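Local coordinates for serine protease pet (Escherichia coli, PDB 4OM9), which is a secreted autotransporter enterotoxin of enteroaggregative E. coli, a serine protease that probably acts inside host cells by cleaving alpha-fodrin, at residues A[343-354]-A[364-375]; A[382-393]-A[403-414]. All coordinates share one frame; numbering follows the deposited sequence.

Contact 1: residues A[343-354]-A[364-375]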
loop_
_atom_site.group_PDB
_atom_site.type_symbol
_atom_site.label_atom_id
_atom_site.label_comp_id
_atom_site.label_asym_id
_atom_site.label_seq_id
_atom_site.Cartn_x
_atom_site.Cartn_y
_atom_site.Cartn_z
ATOM N N ILE A 343 -2.016 32.010 -10.782
ATOM C CA ILE A 343 -2.514 31.847 -12.149
ATOM C C ILE A 343 -3.823 31.087 -12.158
ATOM O O ILE A 343 -3.917 29.989 -11.586
ATOM C CB ILE A 343 -1.516 31.081 -13.062
ATOM C CG1 ILE A 343 -0.122 31.711 -13.030
ATOM C CG2 ILE A 343 -2.056 30.986 -14.486
ATOM C CD1 ILE A 343 0.991 30.756 -13.603
ATOM N N GLY A 344 -4.809 31.672 -12.832
ATOM C CA GLY A 344 -6.117 31.078 -12.985
ATOM C C GLY A 344 -6.142 29.826 -13.834
ATOM O O GLY A 344 -5.269 29.599 -14.682
ATOM N N LYS A 345 -7.158 29.009 -13.581
ATOM C CA LYS A 345 -7.412 27.774 -14.313
ATOM C C LYS A 345 -7.395 27.980 -15.836
ATOM O O LYS A 345 -8.003 28.920 -16.351
ATOM C CB LYS A 345 -8.761 27.189 -13.862
ATOM C CG LYS A 345 -9.246 26.000 -14.666
ATOM C CD LYS A 345 -10.619 25.545 -14.204
ATOM C CE LYS A 345 -10.523 24.488 -13.115
ATOM N NZ LYS A 345 -10.179 23.140 -13.658
ATOM N N GLY A 346 -6.683 27.108 -16.548
ATOM C CA GLY A 346 -6.687 27.125 -18.008
ATOM C C GLY A 346 -5.790 28.177 -18.650
ATOM O O GLY A 346 -5.795 28.357 -19.871
ATOM N N SER A 347 -5.015 28.868 -17.821
ATOM C CA SER A 347 -4.090 29.879 -18.294
ATOM C C SER A 347 -2.646 29.413 -18.254
ATOM O O SER A 347 -2.266 28.595 -17.420
ATOM C CB SER A 347 -4.231 31.166 -17.471
ATOM O OG SER A 347 -5.298 31.971 -17.955
ATOM N N THR A 348 -1.845 29.953 -19.162
ATOM C CA THR A 348 -0.411 29.732 -19.141
ATOM C C THR A 348 0.360 31.057 -19.164
ATOM O O THR A 348 0.118 31.923 -20.007
ATOM C CB THR A 348 0.045 28.862 -20.333
ATOM O OG1 THR A 348 -0.508 27.543 -20.205
ATOM C CG2 THR A 348 1.566 28.780 -20.379
ATOM N N VAL A 349 1.290 31.194 -18.224
ATOM C CA VAL A 349 2.177 32.340 -18.163
ATOM C C VAL A 349 3.622 31.973 -18.535
ATOM O O VAL A 349 4.323 31.321 -17.757
ATOM C CB VAL A 349 2.179 32.965 -16.763
ATOM C CG1 VAL A 349 3.088 34.161 -16.751
ATOM C CG2 VAL A 349 0.763 33.357 -16.351
ATOM N N ASP A 350 4.071 32.406 -19.713
ATOM C CA ASP A 350 5.465 32.193 -20.092
ATOM C C ASP A 350 6.341 33.143 -19.296
ATOM O O ASP A 350 6.278 34.367 -19.433
ATOM C CB ASP A 350 5.675 32.363 -21.595
ATOM C CG ASP A 350 5.076 31.223 -22.386
ATOM O OD1 ASP A 350 4.797 30.158 -21.794
ATOM O OD2 ASP A 350 4.873 31.380 -23.595
ATOM N N TRP A 351 7.139 32.557 -18.423
ATOM C CA TRP A 351 7.863 33.330 -17.446
ATOM C C TRP A 351 9.282 33.477 -17.958
ATOM O O TRP A 351 10.119 32.601 -17.746
ATOM C CB TRP A 351 7.795 32.652 -16.066
ATOM C CG TRP A 351 8.509 33.393 -14.982
ATOM C CD1 TRP A 351 9.754 33.112 -14.483
ATOM C CD2 TRP A 351 8.034 34.552 -14.262
ATOM N NE1 TRP A 351 10.079 34.025 -13.500
ATOM C CE2 TRP A 351 9.054 34.908 -13.349
ATOM C CE3 TRP A 351 6.868 35.317 -14.317
ATOM C CZ2 TRP A 351 8.920 36.010 -12.488
ATOM C CZ3 TRP A 351 6.744 36.407 -13.459
ATOM C CH2 TRP A 351 7.764 36.740 -12.555
ATOM N N ASN A 352 9.546 34.577 -18.660
ATOM C CA ASN A 352 10.872 34.782 -19.242
ATOM C C ASN A 352 11.594 35.958 -18.611
ATOM O O ASN A 352 12.153 36.783 -19.290
ATOM C CB ASN A 352 10.801 34.973 -20.762
ATOM C CG ASN A 352 12.170 34.809 -21.429
ATOM O OD1 ASN A 352 13.143 34.453 -20.772
ATOM N ND2 ASN A 352 12.250 35.088 -22.724
ATOM N N ILE A 353 11.562 36.008 -17.289
ATOM C CA ILE A 353 12.443 36.875 -16.513
ATOM C C ILE A 353 12.874 35.998 -15.358
ATOM O O ILE A 353 12.425 34.854 -15.248
ATOM C CB ILE A 353 11.739 38.151 -15.952
ATOM C CG1 ILE A 353 10.590 37.720 -15.019
ATOM C CG2 ILE A 353 11.231 39.026 -17.055
ATOM C CD1 ILE A 353 9.811 38.875 -14.356
ATOM N N LYS A 354 13.704 36.556 -14.484
ATOM C CA LYS A 354 14.038 35.907 -13.228
ATOM C C LYS A 354 13.156 36.404 -12.096
ATOM O O LYS A 354 12.870 37.605 -11.993
ATOM C CB LYS A 354 15.510 36.147 -12.882
ATOM C CG LYS A 354 16.491 35.471 -13.823
ATOM C CD LYS A 354 17.876 35.514 -13.225
ATOM C CE LYS A 354 18.915 34.862 -14.138
ATOM N NZ LYS A 354 18.410 34.609 -15.524
ATOM N N ILE A 364 0.782 29.738 -6.776
ATOM C CA ILE A 364 -0.485 29.048 -6.481
ATOM C C ILE A 364 -1.420 29.204 -7.655
ATOM O O ILE A 364 -1.011 29.692 -8.723
ATOM C CB ILE A 364 -1.193 29.561 -5.224
ATOM C CG1 ILE A 364 -1.568 31.041 -5.381
ATOM C CG2 ILE A 364 -0.329 29.359 -4.008
ATOM C CD1 ILE A 364 -2.365 31.615 -4.190
ATOM N N GLY A 365 -2.663 28.778 -7.467
ATOM C CA GLY A 365 -3.643 28.799 -8.534
ATOM C C GLY A 365 -3.515 27.596 -9.446
ATOM O O GLY A 365 -2.512 26.872 -9.418
ATOM N N GLU A 366 -4.523 27.389 -10.281
ATOM C CA GLU A 366 -4.620 26.141 -11.019
ATOM C C GLU A 366 -3.919 26.125 -12.367
ATOM O O GLU A 366 -3.714 25.052 -12.933
ATOM C CB GLU A 366 -6.087 25.783 -11.211
ATOM C CG GLU A 366 -6.767 25.381 -9.923
ATOM C CD GLU A 366 -8.211 25.016 -10.143
ATOM O OE1 GLU A 366 -9.091 25.818 -9.779
ATOM O OE2 GLU A 366 -8.463 23.931 -10.695
ATOM N N GLY A 367 -3.561 27.305 -12.876
ATOM C CA GLY A 367 -2.909 27.432 -14.172
ATOM C C GLY A 367 -1.406 27.179 -14.185
ATOM O O GLY A 367 -0.812 26.807 -13.163
ATOM N N SER A 368 -0.795 27.423 -15.344
ATOM C CA SER A 368 0.601 27.048 -15.618
ATOM C C SER A 368 1.636 28.178 -15.660
ATOM O O SER A 368 1.502 29.121 -16.434
ATOM C CB SER A 368 0.685 26.320 -16.969
ATOM O OG SER A 368 -0.224 25.244 -17.031
ATOM N N LEU A 369 2.684 28.039 -14.851
ATOM C CA LEU A 369 3.868 28.871 -14.973
ATOM C C LEU A 369 4.897 28.124 -15.840
ATOM O O LEU A 369 5.373 27.055 -15.467
ATOM C CB LEU A 369 4.452 29.199 -13.598
ATOM C CG LEU A 369 5.528 30.288 -13.618
ATOM C CD1 LEU A 369 4.951 31.588 -14.128
ATOM C CD2 LEU A 369 6.147 30.509 -12.258
ATOM N N ASN A 370 5.199 28.675 -17.011
ATOM C CA ASN A 370 6.142 28.063 -17.939
ATOM C C ASN A 370 7.483 28.775 -17.879
ATOM O O ASN A 370 7.649 29.835 -18.457
ATOM C CB ASN A 370 5.601 28.094 -19.366
ATOM C CG ASN A 370 6.520 27.386 -20.350
ATOM O OD1 ASN A 370 7.340 26.543 -19.959
ATOM N ND2 ASN A 370 6.392 27.730 -21.637
ATOM N N VAL A 371 8.433 28.188 -17.161
ATOM C CA VAL A 371 9.666 28.880 -16.846
ATOM C C VAL A 371 10.688 28.618 -17.938
ATOM O O VAL A 371 11.246 27.533 -18.017
ATOM C CB VAL A 371 10.215 28.458 -15.485
ATOM C CG1 VAL A 371 11.250 29.449 -15.012
ATOM C CG2 VAL A 371 9.058 28.358 -14.444
ATOM N N ILE A 372 10.918 29.644 -18.762
ATOM C CA ILE A 372 11.773 29.567 -19.956
ATOM C C ILE A 372 13.269 29.721 -19.657
ATOM O O ILE A 372 14.109 29.214 -20.403
ATOM C CB ILE A 372 11.368 30.646 -20.991
ATOM C CG1 ILE A 372 9.852 30.633 -21.216
ATOM C CG2 ILE A 372 12.124 30.462 -22.316
ATOM C CD1 ILE A 372 9.303 29.267 -21.605
ATOM N N GLN A 373 13.603 30.411 -18.571
ATOM C CA GLN A 373 15.008 30.615 -18.214
ATOM C C GLN A 373 15.327 30.214 -16.763
ATOM O O GLN A 373 14.455 30.173 -15.917
ATOM C CB GLN A 373 15.423 32.073 -18.460
ATOM C CG GLN A 373 14.593 33.180 -17.771
ATOM C CD GLN A 373 15.176 34.602 -18.040
ATOM O OE1 GLN A 373 16.087 35.043 -17.350
ATOM N NE2 GLN A 373 14.664 35.282 -19.059
ATOM N N ALA A 374 16.593 29.910 -16.487
ATOM C CA ALA A 374 17.001 29.582 -15.125
ATOM C C ALA A 374 16.745 30.790 -14.228
ATOM O O ALA A 374 16.872 31.942 -14.666
ATOM C CB ALA A 374 18.476 29.159 -15.068
ATOM N N GLN A 375 16.437 30.512 -12.966
ATOM C CA GLN A 375 15.927 31.525 -12.050
ATOM C C GLN A 375 16.932 31.919 -10.987
ATOM O O GLN A 375 16.842 33.017 -10.435
ATOM C CB GLN A 375 14.655 31.020 -11.382
ATOM C CG GLN A 375 13.514 30.821 -12.355
ATOM C CD GLN A 375 13.009 32.137 -12.912
ATOM O OE1 GLN A 375 12.381 32.942 -12.199
ATOM N NE2 GLN A 375 13.278 32.367 -14.189
HETATM O O HOH W 1 -5.630 24.499 -15.333
#
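Two successive rungs of the passenger domain's parallel beta-helix meet here, strand 348-352 on strand 368-371, in register from Thr348 on Ser368 to Trp351 on Val371. Backbone hydrogen bonds such as Val349 N to Ser368 O (2.7 Å) join the parallel strands. On the outward face Asp350 and Asn370 stand side by side, and Asn370 ND2 reaches Asp350 OD1 (2.9 Å) from above the carboxylate plane; OD2 is paired with Lys323. On the buried face Leu369 CD1 packs against Trp351 CB at 3.6 Å. The indole, with CG anti to the backbone N (chi1 -179°), hydrogen-bonds through NE1 to Gln375 OE1 (2.9 Å) near the ring plane; NE1 itself stands above the glutamine's carbonyl plane, ring and amide 64° apart. Ile353 CG1 lies 3.5 Å above one ring face, offset toward the rim. Four bonds fix the Gln375 amide's rotation: OE1 also accepts from Tyr355 N, and NE2 donates to Ile353 O (2.8 Å, 174°) and Gln373 O. At the other end Lys345 NZ forms a salt bridge with Glu366 OE2 (3.5 Å). Strands 323-328 and 385-388 continue the sheet on either side; Phe316 touches Trp351, and Phe318 touches Val349 and Ile343.

Contact 2: residues A[382-393]-A[403-414]; sequences GNGTVILGAQKT and PGTVQLNAENAL
Strands 385-388 and 404-408 run parallel, their axes 4.7 Å apart at closest approach and inclined by 17°, and pair residue for residue from Thr385 on Thr405 to Leu388 on Leu408. They are consecutive rungs of the right-handed parallel beta-helix that forms the stalk of serine protease autotransporters. The backbone bonds pass back and forth: Thr405 N to Gly384 O, Val386 N to Thr405 O, Gln407 N to Val386 O and Leu388 N to Gln407 O. The next one, Asn409 N to Leu388 O, is strongly bent and weak.

Leu388 is the side chain most covered across the contact. Its CG is anti to the carbonyl carbon (chi1 -48°), and from there Leu388 CD1 lies alongside Leu408 CD2 at 3.5 Å and also meets Val406 CG1 at 3.9 Å. Leu414 CD2 comes to Leu388 CD1 from the following turn, at 4.0 Å, and Ala413 CB closes on Leu388 CB at 3.7 Å, so the leucine is packed by both the paired strand and the bend after it. On the other face Ile387 and Gln407 point the same way, with Gln407 OE1 beside the isoleucine, 3.8 Å from Ile387 CG2, while NE2 bonds to Asp432 on the next rung. Ile387 CG2 also touches Asn409 CB, at 3.5 Å.

After the strands the two segments turn together. Lys392 N bonds to Asn412 O and Thr393 N to Ala413 O, keeping the bends stacked. At the exposed outer corner the Gln391 and Asn412 amides stand nearly perpendicular, their planes 80° apart, and Asn412 ND2 donates within its own amide plane to Gln391 OE1, a hydrogen bond modelled so short (2.5 Å) that its exact length is doubtful.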
loop_
_atom_site.group_PDB
_atom_site.type_symbol
_atom_site.label_atom_id
_atom_site.label_comp_id
_atom_site.label_asym_id
_atom_site.label_seq_id
_atom_site.Cartn_x
_atom_site.Cartn_y
_atom_site.Cartn_z
ATOM N N GLY A 382 2.162 25.178 -4.846
ATOM C CA GLY A 382 1.102 24.441 -4.196
ATOM C C GLY A 382 -0.082 24.085 -5.076
ATOM O O GLY A 382 -1.055 23.517 -4.603
ATOM N N ASN A 383 -0.007 24.388 -6.362
ATOM C CA ASN A 383 -1.169 24.196 -7.217
ATOM C C ASN A 383 -0.813 24.391 -8.689
ATOM O O ASN A 383 0.171 25.053 -9.018
ATOM C CB ASN A 383 -2.296 25.173 -6.803
ATOM C CG ASN A 383 -3.652 24.715 -7.268
ATOM O OD1 ASN A 383 -3.771 23.633 -7.831
ATOM N ND2 ASN A 383 -4.683 25.518 -7.035
ATOM N N GLY A 384 -1.635 23.850 -9.577
ATOM C CA GLY A 384 -1.395 23.992 -10.994
ATOM C C GLY A 384 -0.047 23.401 -11.418
ATOM O O GLY A 384 0.526 22.534 -10.728
ATOM N N THR A 385 0.462 23.886 -12.552
ATOM C CA THR A 385 1.654 23.321 -13.166
ATOM C C THR A 385 2.793 24.330 -13.225
ATOM O O THR A 385 2.587 25.483 -13.559
ATOM C CB THR A 385 1.362 22.844 -14.595
ATOM O OG1 THR A 385 0.193 22.019 -14.593
ATOM C CG2 THR A 385 2.559 22.061 -15.169
ATOM N N VAL A 386 3.989 23.891 -12.872
ATOM C CA VAL A 386 5.176 24.660 -13.104
ATOM C C VAL A 386 6.053 23.823 -14.038
ATOM O O VAL A 386 6.393 22.670 -13.737
ATOM C CB VAL A 386 5.899 25.013 -11.803
ATOM C CG1 VAL A 386 7.238 25.720 -12.103
ATOM C CG2 VAL A 386 5.007 25.901 -10.947
ATOM N N ILE A 387 6.366 24.391 -15.198
ATOM C CA ILE A 387 7.135 23.683 -16.189
ATOM C C ILE A 387 8.570 24.186 -16.181
ATOM O O ILE A 387 8.821 25.381 -16.220
ATOM C CB ILE A 387 6.539 23.850 -17.589
ATOM C CG1 ILE A 387 5.057 23.450 -17.588
ATOM C CG2 ILE A 387 7.352 23.024 -18.619
ATOM C CD1 ILE A 387 4.334 23.746 -18.910
ATOM N N LEU A 388 9.512 23.267 -16.091
ATOM C CA LEU A 388 10.910 23.636 -16.078
ATOM C C LEU A 388 11.399 23.576 -17.492
ATOM O O LEU A 388 11.516 22.490 -18.046
ATOM C CB LEU A 388 11.703 22.696 -15.184
ATOM C CG LEU A 388 11.052 22.476 -13.825
ATOM C CD1 LEU A 388 11.887 21.535 -12.951
ATOM C CD2 LEU A 388 10.838 23.827 -13.127
ATOM N N GLY A 389 11.657 24.740 -18.090
ATOM C CA GLY A 389 12.068 24.796 -19.479
ATOM C C GLY A 389 13.548 25.064 -19.660
ATOM O O GLY A 389 14.011 25.260 -20.780
ATOM N N ALA A 390 14.302 25.055 -18.567
ATOM C CA ALA A 390 15.727 25.380 -18.650
ATOM C C ALA A 390 16.568 24.454 -17.775
ATOM O O ALA A 390 16.049 23.842 -16.839
ATOM C CB ALA A 390 15.963 26.850 -18.257
ATOM N N GLN A 391 17.860 24.346 -18.090
ATOM C CA GLN A 391 18.795 23.643 -17.221
ATOM C C GLN A 391 18.810 24.299 -15.834
ATOM O O GLN A 391 18.937 25.514 -15.724
ATOM C CB GLN A 391 20.207 23.615 -17.820
ATOM C CG GLN A 391 21.291 23.185 -16.824
ATOM C CD GLN A 391 22.417 22.325 -17.444
ATOM O OE1 GLN A 391 22.569 21.139 -17.111
ATOM N NE2 GLN A 391 23.217 22.926 -18.317
ATOM N N LYS A 392 18.664 23.485 -14.789
ATOM C CA LYS A 392 18.726 23.970 -13.418
ATOM C C LYS A 392 17.753 25.140 -13.225
ATOM O O LYS A 392 18.134 26.210 -12.735
ATOM C CB LYS A 392 20.150 24.388 -13.067
ATOM C CG LYS A 392 20.666 23.788 -11.784
ATOM C CD LYS A 392 20.153 24.519 -10.563
ATOM C CE LYS A 392 20.946 25.788 -10.355
ATOM N NZ LYS A 392 22.199 25.559 -9.575
ATOM N N THR A 393 16.503 24.929 -13.635
ATOM C CA THR A 393 15.532 26.006 -13.694
ATOM C C THR A 393 15.418 26.766 -12.365
ATOM O O THR A 393 15.540 27.989 -12.337
ATOM C CB THR A 393 14.171 25.467 -14.123
ATOM O OG1 THR A 393 14.294 24.934 -15.453
ATOM C CG2 THR A 393 13.140 26.576 -14.101
ATOM N N PRO A 403 -2.110 19.405 -4.895
ATOM C CA PRO A 403 -2.553 19.373 -6.286
ATOM C C PRO A 403 -1.602 20.037 -7.280
ATOM O O PRO A 403 -1.999 20.199 -8.426
ATOM C CB PRO A 403 -3.870 20.138 -6.226
ATOM C CG PRO A 403 -3.605 21.185 -5.172
ATOM C CD PRO A 403 -2.563 20.626 -4.214
ATOM N N GLY A 404 -0.393 20.419 -6.881
ATOM C CA GLY A 404 0.526 21.004 -7.845
ATOM C C GLY A 404 1.267 19.951 -8.671
ATOM O O GLY A 404 1.443 18.808 -8.241
ATOM N N THR A 405 1.675 20.345 -9.871
ATOM C CA THR A 405 2.521 19.534 -10.741
ATOM C C THR A 405 3.786 20.310 -11.118
ATOM O O THR A 405 3.734 21.508 -11.439
ATOM C CB THR A 405 1.775 19.122 -12.016
ATOM O OG1 THR A 405 0.715 18.234 -11.659
ATOM C CG2 THR A 405 2.704 18.403 -13.001
ATOM N N VAL A 406 4.915 19.624 -11.043
ATOM C CA VAL A 406 6.166 20.104 -11.594
ATOM C C VAL A 406 6.558 19.245 -12.805
ATOM O O VAL A 406 6.622 18.013 -12.716
ATOM C CB VAL A 406 7.273 20.073 -10.549
ATOM C CG1 VAL A 406 8.625 20.464 -11.190
ATOM C CG2 VAL A 406 6.932 20.998 -9.425
ATOM N N GLN A 407 6.824 19.889 -13.936
ATOM C CA GLN A 407 7.038 19.160 -15.170
ATOM C C GLN A 407 8.353 19.516 -15.853
ATOM O O GLN A 407 8.597 20.673 -16.168
ATOM C CB GLN A 407 5.889 19.398 -16.157
ATOM C CG GLN A 407 6.138 18.682 -17.490
ATOM C CD GLN A 407 5.092 18.955 -18.534
ATOM O OE1 GLN A 407 5.156 19.963 -19.238
ATOM N NE2 GLN A 407 4.133 18.052 -18.664
ATOM N N LEU A 408 9.185 18.504 -16.092
ATOM C CA LEU A 408 10.451 18.691 -16.791
ATOM C C LEU A 408 10.244 18.941 -18.273
ATOM O O LEU A 408 9.462 18.249 -18.910
ATOM C CB LEU A 408 11.344 17.473 -16.599
ATOM C CG LEU A 408 11.492 17.047 -15.142
ATOM C CD1 LEU A 408 12.587 16.016 -14.990
ATOM C CD2 LEU A 408 11.793 18.248 -14.279
ATOM N N ASN A 409 10.951 19.925 -18.827
ATOM C CA ASN A 409 10.841 20.222 -20.254
ATOM C C ASN A 409 12.145 20.745 -20.847
ATOM O O ASN A 409 12.144 21.654 -21.675
ATOM C CB ASN A 409 9.724 21.233 -20.493
ATOM C CG ASN A 409 9.270 21.277 -21.942
ATOM O OD1 ASN A 409 9.042 20.245 -22.570
ATOM N ND2 ASN A 409 9.149 22.481 -22.484
ATOM N N ALA A 410 13.265 20.179 -20.406
ATOM C CA ALA A 410 14.587 20.544 -20.918
ATOM C C ALA A 410 15.566 19.562 -20.307
ATOM O O ALA A 410 15.198 18.837 -19.397
ATOM C CB ALA A 410 14.955 22.003 -20.556
ATOM N N GLU A 411 16.800 19.527 -20.791
ATOM C CA GLU A 411 17.789 18.602 -20.241
ATOM C C GLU A 411 18.318 19.139 -18.923
ATOM O O GLU A 411 18.539 20.337 -18.795
ATOM C CB GLU A 411 18.951 18.380 -21.216
ATOM C CG GLU A 411 18.543 18.097 -22.659
ATOM C CD GLU A 411 18.293 16.617 -22.935
ATOM O OE1 GLU A 411 19.269 15.881 -23.256
ATOM O OE2 GLU A 411 17.114 16.201 -22.845
ATOM N N ASN A 412 18.488 18.256 -17.943
ATOM C CA ASN A 412 19.066 18.619 -16.655
ATOM C C ASN A 412 18.345 19.808 -15.999
ATOM O O ASN A 412 18.973 20.721 -15.462
ATOM C CB ASN A 412 20.549 18.934 -16.829
ATOM C CG ASN A 412 21.366 18.602 -15.592
ATOM O OD1 ASN A 412 21.126 17.594 -14.924
ATOM N ND2 ASN A 412 22.337 19.450 -15.281
ATOM N N ALA A 413 17.022 19.789 -16.071
ATOM C CA ALA A 413 16.192 20.871 -15.534
ATOM C C ALA A 413 16.126 20.913 -14.011
ATOM O O ALA A 413 15.853 21.956 -13.463
ATOM C CB ALA A 413 14.787 20.774 -16.090
ATOM N N LEU A 414 16.354 19.792 -13.331
ATOM C CA LEU A 414 16.301 19.777 -11.871
ATOM C C LEU A 414 17.619 20.267 -11.304
ATOM O O LEU A 414 18.509 20.665 -12.063
ATOM C CB LEU A 414 15.946 18.379 -11.333
ATOM C CG LEU A 414 14.442 18.100 -11.231
ATOM C CD1 LEU A 414 14.123 16.627 -10.821
ATOM C CD2 LEU A 414 13.693 19.098 -10.302
HETATM O O HOH W 2 2.736 23.398 -9.449
#

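Overall arrangement
Contacts 1 and 2 are successive parts of the same beta-helix face, about 10 Å apart between centres, with strand 368-371 of contact 1 directly beside strand 385-388 of contact 2. Val371 O and Gly389 N lie 2.8 Å apart, as do Gln375 N and Thr393 O, both probable hydrogen bonds, so the pairing runs on through the turns. Each contact has a buried apolar face and a more exposed, mostly polar one. They differ in chemistry: contact 1 places a tryptophan inside and adds a side-chain bond along its outer face, amide bonds at the turn after the strands and a salt bridge at the turn before them, whereas contact 2 has an aliphatic interior built round one leucine and aligns its turns chiefly through backbone bonds.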